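Long-range contacts in 4-amino-4-deoxy-L-arabinose transferase or related glycosyltransferases of PMT family (PDB 5EZM), which probably transfers 4-amino-4-deoxy-L-arabinose onto lipid A as a zinc-containing membrane glycosyltransferase of the GT-C fold: residues A[524-532]-A[549-557]; A[536-547]-A[564-572]. All coordinates share one frame; numbering follows the deposited sequence.

Contact 1 of 2, residues A[524-532]-A[549-557]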
loop_
_atom_site.group_PDB
_atom_site.type_symbol
_atom_site.label_atom_id
_atom_site.label_comp_id
_atom_site.label_asym_id
_atom_site.label_seq_id
_atom_site.Cartn_x
_atom_site.Cartn_y
_atom_site.Cartn_z
ATOM N N ASP A 524 21.576 -7.945 -24.307
ATOM C CA ASP A 524 22.710 -8.148 -23.419
ATOM C C ASP A 524 23.610 -6.924 -23.472
ATOM O O ASP A 524 23.539 -6.115 -24.401
ATOM C CB ASP A 524 23.498 -9.407 -23.799
ATOM C CG ASP A 524 23.916 -9.412 -25.256
ATOM O OD1 ASP A 524 23.249 -8.740 -26.071
ATOM O OD2 ASP A 524 24.911 -10.088 -25.588
ATOM N N VAL A 525 24.468 -6.801 -22.458
ATOM C CA VAL A 525 25.361 -5.649 -22.372
ATOM C C VAL A 525 26.329 -5.625 -23.548
ATOM O O VAL A 525 26.746 -4.551 -23.999
ATOM C CB VAL A 525 26.106 -5.657 -21.019
ATOM C CG1 VAL A 525 26.944 -4.397 -20.854
ATOM C CG2 VAL A 525 25.117 -5.799 -19.870
ATOM N N ASP A 526 26.687 -6.796 -24.077
ATOM C CA ASP A 526 27.652 -6.843 -25.171
ATOM C C ASP A 526 27.112 -6.153 -26.420
ATOM O O ASP A 526 27.865 -5.495 -27.148
ATOM C CB ASP A 526 28.036 -8.293 -25.462
ATOM C CG ASP A 526 28.924 -8.886 -24.378
ATOM O OD1 ASP A 526 29.918 -8.230 -23.997
ATOM O OD2 ASP A 526 28.625 -9.999 -23.899
ATOM N N SER A 527 25.810 -6.282 -26.685
ATOM C CA SER A 527 25.204 -5.494 -27.754
ATOM C C SER A 527 25.092 -4.028 -27.359
ATOM O O SER A 527 25.183 -3.137 -28.218
ATOM C CB SER A 527 23.825 -6.052 -28.103
ATOM O OG SER A 527 23.898 -7.433 -28.401
ATOM N N PHE A 528 24.901 -3.762 -26.067
ATOM C CA PHE A 528 24.822 -2.386 -25.600
ATOM C C PHE A 528 26.130 -1.644 -25.823
ATOM O O PHE A 528 26.124 -0.417 -25.961
ATOM C CB PHE A 528 24.435 -2.351 -24.123
ATOM C CG PHE A 528 24.692 -1.028 -23.465
ATOM C CD1 PHE A 528 23.863 0.054 -23.708
ATOM C CD2 PHE A 528 25.770 -0.864 -22.609
ATOM C CE1 PHE A 528 24.101 1.279 -23.107
ATOM C CE2 PHE A 528 26.013 0.356 -22.001
ATOM C CZ PHE A 528 25.177 1.428 -22.249
ATOM N N THR A 529 27.261 -2.358 -25.851
ATOM C CA THR A 529 28.528 -1.684 -26.118
ATOM C C THR A 529 28.575 -1.164 -27.550
ATOM O O THR A 529 28.985 -0.022 -27.789
ATOM C CB THR A 529 29.709 -2.620 -25.850
ATOM O OG1 THR A 529 29.716 -3.683 -26.814
ATOM C CG2 THR A 529 29.618 -3.208 -24.451
ATOM N N LYS A 530 28.152 -1.987 -28.514
ATOM C CA LYS A 530 28.121 -1.548 -29.905
ATOM C C LYS A 530 27.101 -0.436 -30.110
ATOM O O LYS A 530 27.365 0.530 -30.837
ATOM C CB LYS A 530 27.819 -2.731 -30.822
ATOM C CG LYS A 530 28.841 -3.849 -30.725
ATOM C CD LYS A 530 30.206 -3.390 -31.198
ATOM C CE LYS A 530 31.269 -4.422 -30.870
ATOM N NZ LYS A 530 31.377 -4.646 -29.400
ATOM N N LEU A 531 25.927 -0.552 -29.480
ATOM C CA LEU A 531 24.970 0.549 -29.529
ATOM C C LEU A 531 25.549 1.812 -28.909
ATOM O O LEU A 531 25.228 2.924 -29.341
ATOM C CB LEU A 531 23.678 0.165 -28.809
ATOM C CG LEU A 531 22.516 -0.349 -29.656
ATOM C CD1 LEU A 531 21.330 -0.667 -28.762
ATOM C CD2 LEU A 531 22.130 0.676 -30.707
ATOM N N TRP A 532 26.413 1.654 -27.909
ATOM C CA TRP A 532 26.921 2.780 -27.136
ATOM C C TRP A 532 28.034 3.507 -27.875
ATOM O O TRP A 532 28.125 4.737 -27.805
ATOM C CB TRP A 532 27.412 2.276 -25.780
ATOM C CG TRP A 532 27.902 3.333 -24.845
ATOM C CD1 TRP A 532 29.200 3.658 -24.581
ATOM C CD2 TRP A 532 27.099 4.190 -24.025
ATOM N NE1 TRP A 532 29.255 4.669 -23.656
ATOM C CE2 TRP A 532 27.978 5.010 -23.294
ATOM C CE3 TRP A 532 25.721 4.345 -23.840
ATOM C CZ2 TRP A 532 27.527 5.970 -22.396
ATOM C CZ3 TRP A 532 25.276 5.301 -22.946
ATOM C CH2 TRP A 532 26.176 6.102 -22.238
ATOM N N ALA A 549 32.673 -2.090 -13.744
ATOM C CA ALA A 549 32.819 -3.292 -14.557
ATOM C C ALA A 549 32.906 -2.952 -16.042
ATOM O O ALA A 549 33.630 -3.614 -16.794
ATOM C CB ALA A 549 31.658 -4.246 -14.286
ATOM N N LEU A 550 32.180 -1.924 -16.482
ATOM C CA LEU A 550 32.176 -1.510 -17.879
ATOM C C LEU A 550 33.238 -0.469 -18.200
ATOM O O LEU A 550 33.437 -0.156 -19.380
ATOM C CB LEU A 550 30.802 -0.948 -18.267
ATOM C CG LEU A 550 29.703 -1.897 -18.750
ATOM C CD1 LEU A 550 29.223 -2.816 -17.642
ATOM C CD2 LEU A 550 28.542 -1.100 -19.319
ATOM N N ALA A 551 33.918 0.072 -17.192
ATOM C CA ALA A 551 34.851 1.170 -17.434
ATOM C C ALA A 551 36.019 0.770 -18.326
ATOM O O ALA A 551 36.344 1.535 -19.250
ATOM C CB ALA A 551 35.332 1.744 -16.097
ATOM N N PRO A 552 36.691 -0.372 -18.126
ATOM C CA PRO A 552 37.764 -0.748 -19.061
ATOM C C PRO A 552 37.267 -1.107 -20.452
ATOM O O PRO A 552 38.083 -1.168 -21.380
ATOM C CB PRO A 552 38.420 -1.955 -18.379
ATOM C CG PRO A 552 37.373 -2.502 -17.490
ATOM C CD PRO A 552 36.603 -1.321 -17.000
ATOM N N THR A 553 35.965 -1.327 -20.628
ATOM C CA THR A 553 35.409 -1.737 -21.914
ATOM C C THR A 553 35.053 -0.536 -22.788
ATOM O O THR A 553 35.542 -0.411 -23.914
ATOM C CB THR A 553 34.174 -2.618 -21.691
ATOM O OG1 THR A 553 34.560 -3.812 -20.999
ATOM C CG2 THR A 553 33.524 -2.983 -23.020
ATOM N N LEU A 554 34.199 0.352 -22.285
ATOM C CA LEU A 554 33.765 1.516 -23.040
ATOM C C LEU A 554 33.932 2.771 -22.197
ATOM O O LEU A 554 33.638 2.770 -20.998
ATOM C CB LEU A 554 32.303 1.370 -23.508
ATOM C CG LEU A 554 31.226 0.907 -22.524
ATOM C CD1 LEU A 554 30.645 2.068 -21.759
ATOM C CD2 LEU A 554 30.128 0.175 -23.258
ATOM N N SER A 555 34.420 3.833 -22.833
ATOM C CA SER A 555 34.583 5.114 -22.162
ATOM C C SER A 555 33.245 5.837 -22.122
ATOM O O SER A 555 32.544 5.928 -23.136
ATOM C CB SER A 555 35.635 5.967 -22.871
ATOM O OG SER A 555 35.203 6.355 -24.162
ATOM N N MET A 556 32.891 6.344 -20.945
ATOM C CA MET A 556 31.612 6.997 -20.728
ATOM C C MET A 556 31.816 8.219 -19.848
ATOM O O MET A 556 32.627 8.197 -18.918
ATOM C CB MET A 556 30.611 6.033 -20.086
ATOM C CG MET A 556 31.265 5.007 -19.186
ATOM S SD MET A 556 30.173 3.652 -18.723
ATOM C CE MET A 556 31.350 2.577 -17.907
ATOM N N TYR A 557 31.076 9.281 -20.152
ATOM C CA TYR A 557 31.197 10.554 -19.457
ATOM C C TYR A 557 30.058 10.691 -18.457
ATOM O O TYR A 557 28.884 10.548 -18.820
ATOM C CB TYR A 557 31.196 11.707 -20.461
ATOM C CG TYR A 557 32.266 11.543 -21.520
ATOM C CD1 TYR A 557 33.532 12.089 -21.348
ATOM C CD2 TYR A 557 32.017 10.817 -22.679
ATOM C CE1 TYR A 557 34.513 11.928 -22.307
ATOM C CE2 TYR A 557 32.993 10.650 -23.640
ATOM C CZ TYR A 557 34.237 11.207 -23.450
ATOM O OH TYR A 557 35.210 11.042 -24.408
#
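Leu554 fills the angle between Thr529 and Trp532, and its two methyls divide the work. CD2 meets the methyl of Thr529, 3.6 Å from CG2, while CD1 lies 3.5 Å from CD1 of Trp532, the leucine side chain crossing the indole at about a right angle. The indole is carried to this side by CG standing opposite the backbone N (chi1 -177°); farther along it, CZ2 lies 3.9 Å from CB of Met556. The carbonyl O of Ser555 sits in the indole plane at its edge, 3.6 Å from Trp532 NE1, with no hydrogen bond across the segments. Replacing Trp532 by an alanine would probably open a gap beside Leu554 and the base of Met556. Leu550 CD2 continues the apolar seam between Val525 CG1 and the ring edge of Phe528, 4.0 Å from Phe528 CE2. Toward solvent the fit slackens: the methyls of Thr529 and exposed Thr553 are 4.2 Å apart (CG2 to CG2), and Thr529 OG1 turns back to bond Asp526 O within its own helix. Helix 525-534 is packed against Leu550 of helix 544-550 and the chain that follows, with Phe528 and Trp532 resting on Ala540 of strand 539-542 and Leu550 on Val486 of strand 483-486.

Contact 2 of 2, residues A[536-547]-A[564-572]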
loop_
_atom_site.group_PDB
_atom_site.type_symbol
_atom_site.label_atom_id
_atom_site.label_comp_id
_atom_site.label_asym_id
_atom_site.label_seq_id
_atom_site.Cartn_x
_atom_site.Cartn_y
_atom_site.Cartn_z
ATOM N N GLN A 536 23.194 6.045 -31.685
ATOM C CA GLN A 536 22.865 7.443 -31.479
ATOM C C GLN A 536 23.356 7.906 -30.110
ATOM O O GLN A 536 23.606 7.090 -29.221
ATOM C CB GLN A 536 21.357 7.651 -31.595
ATOM C CG GLN A 536 20.536 6.853 -30.598
ATOM C CD GLN A 536 19.055 7.151 -30.707
ATOM O OE1 GLN A 536 18.658 8.265 -31.054
ATOM N NE2 GLN A 536 18.226 6.152 -30.421
ATOM N N PRO A 537 23.519 9.216 -29.922
ATOM C CA PRO A 537 23.858 9.724 -28.587
ATOM C C PRO A 537 22.749 9.407 -27.597
ATOM O O PRO A 537 21.568 9.653 -27.859
ATOM C CB PRO A 537 24.013 11.234 -28.808
ATOM C CG PRO A 537 23.255 11.515 -30.060
ATOM C CD PRO A 537 23.452 10.302 -30.914
ATOM N N ALA A 538 23.136 8.845 -26.457
ATOM C CA ALA A 538 22.167 8.435 -25.454
ATOM C C ALA A 538 22.805 8.514 -24.074
ATOM O O ALA A 538 23.999 8.789 -23.928
ATOM C CB ALA A 538 21.643 7.023 -25.733
ATOM N N MET A 539 21.981 8.281 -23.059
ATOM C CA MET A 539 22.419 8.194 -21.678
ATOM C C MET A 539 22.157 6.788 -21.161
ATOM O O MET A 539 21.480 5.982 -21.804
ATOM C CB MET A 539 21.705 9.225 -20.794
ATOM C CG MET A 539 22.071 10.661 -21.092
ATOM S SD MET A 539 21.342 11.802 -19.905
ATOM C CE MET A 539 21.898 13.370 -20.569
ATOM N N ALA A 540 22.700 6.501 -19.981
ATOM C CA ALA A 540 22.519 5.198 -19.360
ATOM C C ALA A 540 22.566 5.350 -17.849
ATOM O O ALA A 540 23.310 6.184 -17.322
ATOM C CB ALA A 540 23.585 4.201 -19.825
ATOM N N VAL A 541 21.759 4.543 -17.162
ATOM C CA VAL A 541 21.736 4.470 -15.706
ATOM C C VAL A 541 22.258 3.100 -15.306
ATOM O O VAL A 541 21.834 2.081 -15.866
ATOM C CB VAL A 541 20.321 4.700 -15.147
ATOM C CG1 VAL A 541 20.332 4.636 -13.628
ATOM C CG2 VAL A 541 19.771 6.030 -15.617
ATOM N N MET A 542 23.178 3.069 -14.345
ATOM C CA MET A 542 23.735 1.800 -13.894
ATOM C C MET A 542 24.125 1.928 -12.431
ATOM O O MET A 542 24.099 3.014 -11.855
ATOM C CB MET A 542 24.937 1.389 -14.747
ATOM C CG MET A 542 26.111 2.346 -14.651
ATOM S SD MET A 542 27.254 2.169 -16.033
ATOM C CE MET A 542 26.207 2.669 -17.397
ATOM N N SER A 543 24.467 0.801 -11.822
ATOM C CA SER A 543 25.013 0.837 -10.479
ATOM C C SER A 543 26.490 1.218 -10.541
ATOM O O SER A 543 27.116 1.132 -11.601
ATOM C CB SER A 543 24.830 -0.517 -9.799
ATOM O OG SER A 543 25.504 -1.543 -10.500
ATOM N N PRO A 544 27.065 1.681 -9.427
ATOM C CA PRO A 544 28.504 1.990 -9.445
ATOM C C PRO A 544 29.367 0.794 -9.811
ATOM O O PRO A 544 30.311 0.935 -10.600
ATOM C CB PRO A 544 28.772 2.476 -8.015
ATOM C CG PRO A 544 27.462 2.998 -7.551
ATOM C CD PRO A 544 26.427 2.106 -8.169
ATOM N N ASP A 545 29.060 -0.387 -9.266
ATOM C CA ASP A 545 29.824 -1.581 -9.616
ATOM C C ASP A 545 29.683 -1.919 -11.094
ATOM O O ASP A 545 30.628 -2.431 -11.707
ATOM C CB ASP A 545 29.385 -2.761 -8.749
ATOM C CG ASP A 545 29.793 -2.603 -7.294
ATOM O OD1 ASP A 545 30.932 -2.152 -7.037
ATOM O OD2 ASP A 545 28.975 -2.930 -6.406
ATOM N N THR A 546 28.518 -1.642 -11.686
ATOM C CA THR A 546 28.368 -1.824 -13.126
ATOM C C THR A 546 29.244 -0.843 -13.895
ATOM O O THR A 546 29.855 -1.209 -14.906
ATOM C CB THR A 546 26.901 -1.669 -13.533
ATOM O OG1 THR A 546 26.118 -2.684 -12.896
ATOM C CG2 THR A 546 26.745 -1.801 -15.039
ATOM N N TYR A 547 29.321 0.407 -13.428
ATOM C CA TYR A 547 30.191 1.384 -14.074
ATOM C C TYR A 547 31.647 0.949 -14.011
ATOM O O TYR A 547 32.383 1.079 -14.993
ATOM C CB TYR A 547 30.023 2.760 -13.427
ATOM C CG TYR A 547 30.949 3.812 -14.004
ATOM C CD1 TYR A 547 30.567 4.567 -15.105
ATOM C CD2 TYR A 547 32.208 4.047 -13.454
ATOM C CE1 TYR A 547 31.410 5.525 -15.646
ATOM C CE2 TYR A 547 33.058 5.001 -13.986
ATOM C CZ TYR A 547 32.652 5.739 -15.082
ATOM O OH TYR A 547 33.484 6.694 -15.622
ATOM N N ARG A 564 23.212 5.485 -5.192
ATOM C CA ARG A 564 22.693 4.240 -5.729
ATOM C C ARG A 564 22.815 4.111 -7.240
ATOM O O ARG A 564 22.557 3.023 -7.769
ATOM C CB ARG A 564 21.216 4.064 -5.337
ATOM C CG ARG A 564 20.979 3.961 -3.834
ATOM C CD ARG A 564 19.517 3.676 -3.503
ATOM N NE ARG A 564 19.052 2.420 -4.090
ATOM C CZ ARG A 564 18.308 2.335 -5.189
ATOM N NH1 ARG A 564 17.933 3.436 -5.825
ATOM N NH2 ARG A 564 17.936 1.149 -5.653
ATOM N N ARG A 565 23.202 5.168 -7.951
ATOM C CA ARG A 565 23.187 5.118 -9.403
ATOM C C ARG A 565 24.242 6.055 -9.973
ATOM O O ARG A 565 24.563 7.096 -9.388
ATOM C CB ARG A 565 21.795 5.474 -9.957
ATOM C CG ARG A 565 21.192 6.726 -9.341
ATOM C CD ARG A 565 19.834 7.107 -9.919
ATOM N NE ARG A 565 18.742 6.239 -9.488
ATOM C CZ ARG A 565 18.167 6.276 -8.286
ATOM N NH1 ARG A 565 18.589 7.125 -7.355
ATOM N NH2 ARG A 565 17.171 5.445 -8.006
ATOM N N VAL A 566 24.790 5.649 -11.114
ATOM C CA VAL A 566 25.653 6.467 -11.955
ATOM C C VAL A 566 24.938 6.650 -13.285
ATOM O O VAL A 566 24.436 5.676 -13.865
ATOM C CB VAL A 566 27.033 5.814 -12.164
ATOM C CG1 VAL A 566 27.950 6.737 -12.956
ATOM C CG2 VAL A 566 27.658 5.435 -10.832
ATOM N N VAL A 567 24.878 7.893 -13.757
ATOM C CA VAL A 567 24.186 8.247 -14.991
ATOM C C VAL A 567 25.200 8.867 -15.937
ATOM O O VAL A 567 25.789 9.916 -15.628
ATOM C CB VAL A 567 23.015 9.209 -14.739
ATOM C CG1 VAL A 567 22.294 9.512 -16.045
ATOM C CG2 VAL A 567 22.058 8.619 -13.712
ATOM N N VAL A 568 25.387 8.233 -17.096
ATOM C CA VAL A 568 26.459 8.571 -18.022
ATOM C C VAL A 568 25.873 8.858 -19.401
ATOM O O VAL A 568 24.701 8.597 -19.676
ATOM C CB VAL A 568 27.510 7.449 -18.114
ATOM C CG1 VAL A 568 28.089 7.150 -16.739
ATOM C CG2 VAL A 568 26.888 6.199 -18.711
ATOM N N ALA A 569 26.723 9.404 -20.271
ATOM C CA ALA A 569 26.401 9.627 -21.674
ATOM C C ALA A 569 27.561 9.139 -22.536
ATOM O O ALA A 569 28.690 8.985 -22.062
ATOM C CB ALA A 569 26.112 11.104 -21.964
ATOM N N ASN A 570 27.270 8.876 -23.810
ATOM C CA ASN A 570 28.279 8.380 -24.740
ATOM C C ASN A 570 28.898 9.478 -25.591
ATOM O O ASN A 570 29.746 9.181 -26.438
ATOM C CB ASN A 570 27.694 7.289 -25.649
ATOM C CG ASN A 570 26.529 7.775 -26.482
ATOM O OD1 ASN A 570 25.979 8.851 -26.245
ATOM N ND2 ASN A 570 26.133 6.966 -27.460
ATOM N N VAL A 571 28.499 10.730 -25.391
ATOM C CA VAL A 571 29.142 11.874 -26.019
ATOM C C VAL A 571 29.501 12.872 -24.926
ATOM O O VAL A 571 28.737 13.066 -23.974
ATOM C CB VAL A 571 28.249 12.518 -27.101
ATOM C CG1 VAL A 571 27.981 11.526 -28.220
ATOM C CG2 VAL A 571 26.945 12.992 -26.507
ATOM N N ALA A 572 30.677 13.490 -25.052
ATOM C CA ALA A 572 31.170 14.355 -23.986
ATOM C C ALA A 572 30.296 15.590 -23.800
ATOM O O ALA A 572 30.235 16.142 -22.695
ATOM C CB ALA A 572 32.615 14.762 -24.268
#
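Val566 and Val568 each turn their CG1 methyl to Tyr547 from one face of the strand pair. Val568 CG1 is 3.9 Å from Tyr547 CE1, and Val566 CG1 is 4.0 Å from CD1, the tyrosine side chain crossing that of Val566 at about a right angle. Val566 CG2 instead rests against Pro544, 3.8 Å from its CA. On this face Met542 also bends at chi3 (64°), which brings its CE to 3.8 Å from Val568 CG2, the two side chains again nearly perpendicular. Strands 539-542 and 566-569 run antiparallel (158° between their directions) as neighbours in a mixed sheet, with Ala540-Val568 and Met542-Val566 as hydrogen-bonded pairs and Met539-Ala569 and Val541-Val567 as non-hydrogen-bonded ones. The latter pairs face the other side, where Val541 and Val567 lie alongside each other, pointing the same way, CG2 to CG2 3.9 Å. Arg565 CB joins Val541 CG1 here, while its guanidinium leaves for salt bridges with Asp490 and Asp562. Beyond the strand ends, the Asn570 amide grips the opposing backbone twice: OD1 accepts from Ala538 N at 2.9 Å, the donor lying above the carbonyl plane, and ND2 donates to Gln536 O at 3.1 Å, with that oxygen close to the amide plane.

The centres of contacts 1 and 2 lie about 9 Å apart in the C-terminal part of the chain, away from the zinc site and the bound lipids. Their segments alternate along the chain: 524-532, 536-547, 549-557, then 564-572. Helix 525-534 therefore leads into strand 539-542, and helix 544-550 contributes to both contacts. Two probable hydrogen bonds join them directly, Tyr557 O to Ala569 N at 2.8 Å and Asn570 ND2 to Trp532 O at 3.0 Å. Contact 2 unites two inner strands of the five-stranded sheet, whereas contact 1 brings helix 525-534 against Leu550 of helix 544-550 and the loop that follows. Interleaved in this way, the two contacts join helices 525-534 and 544-550 to the mixed sheet.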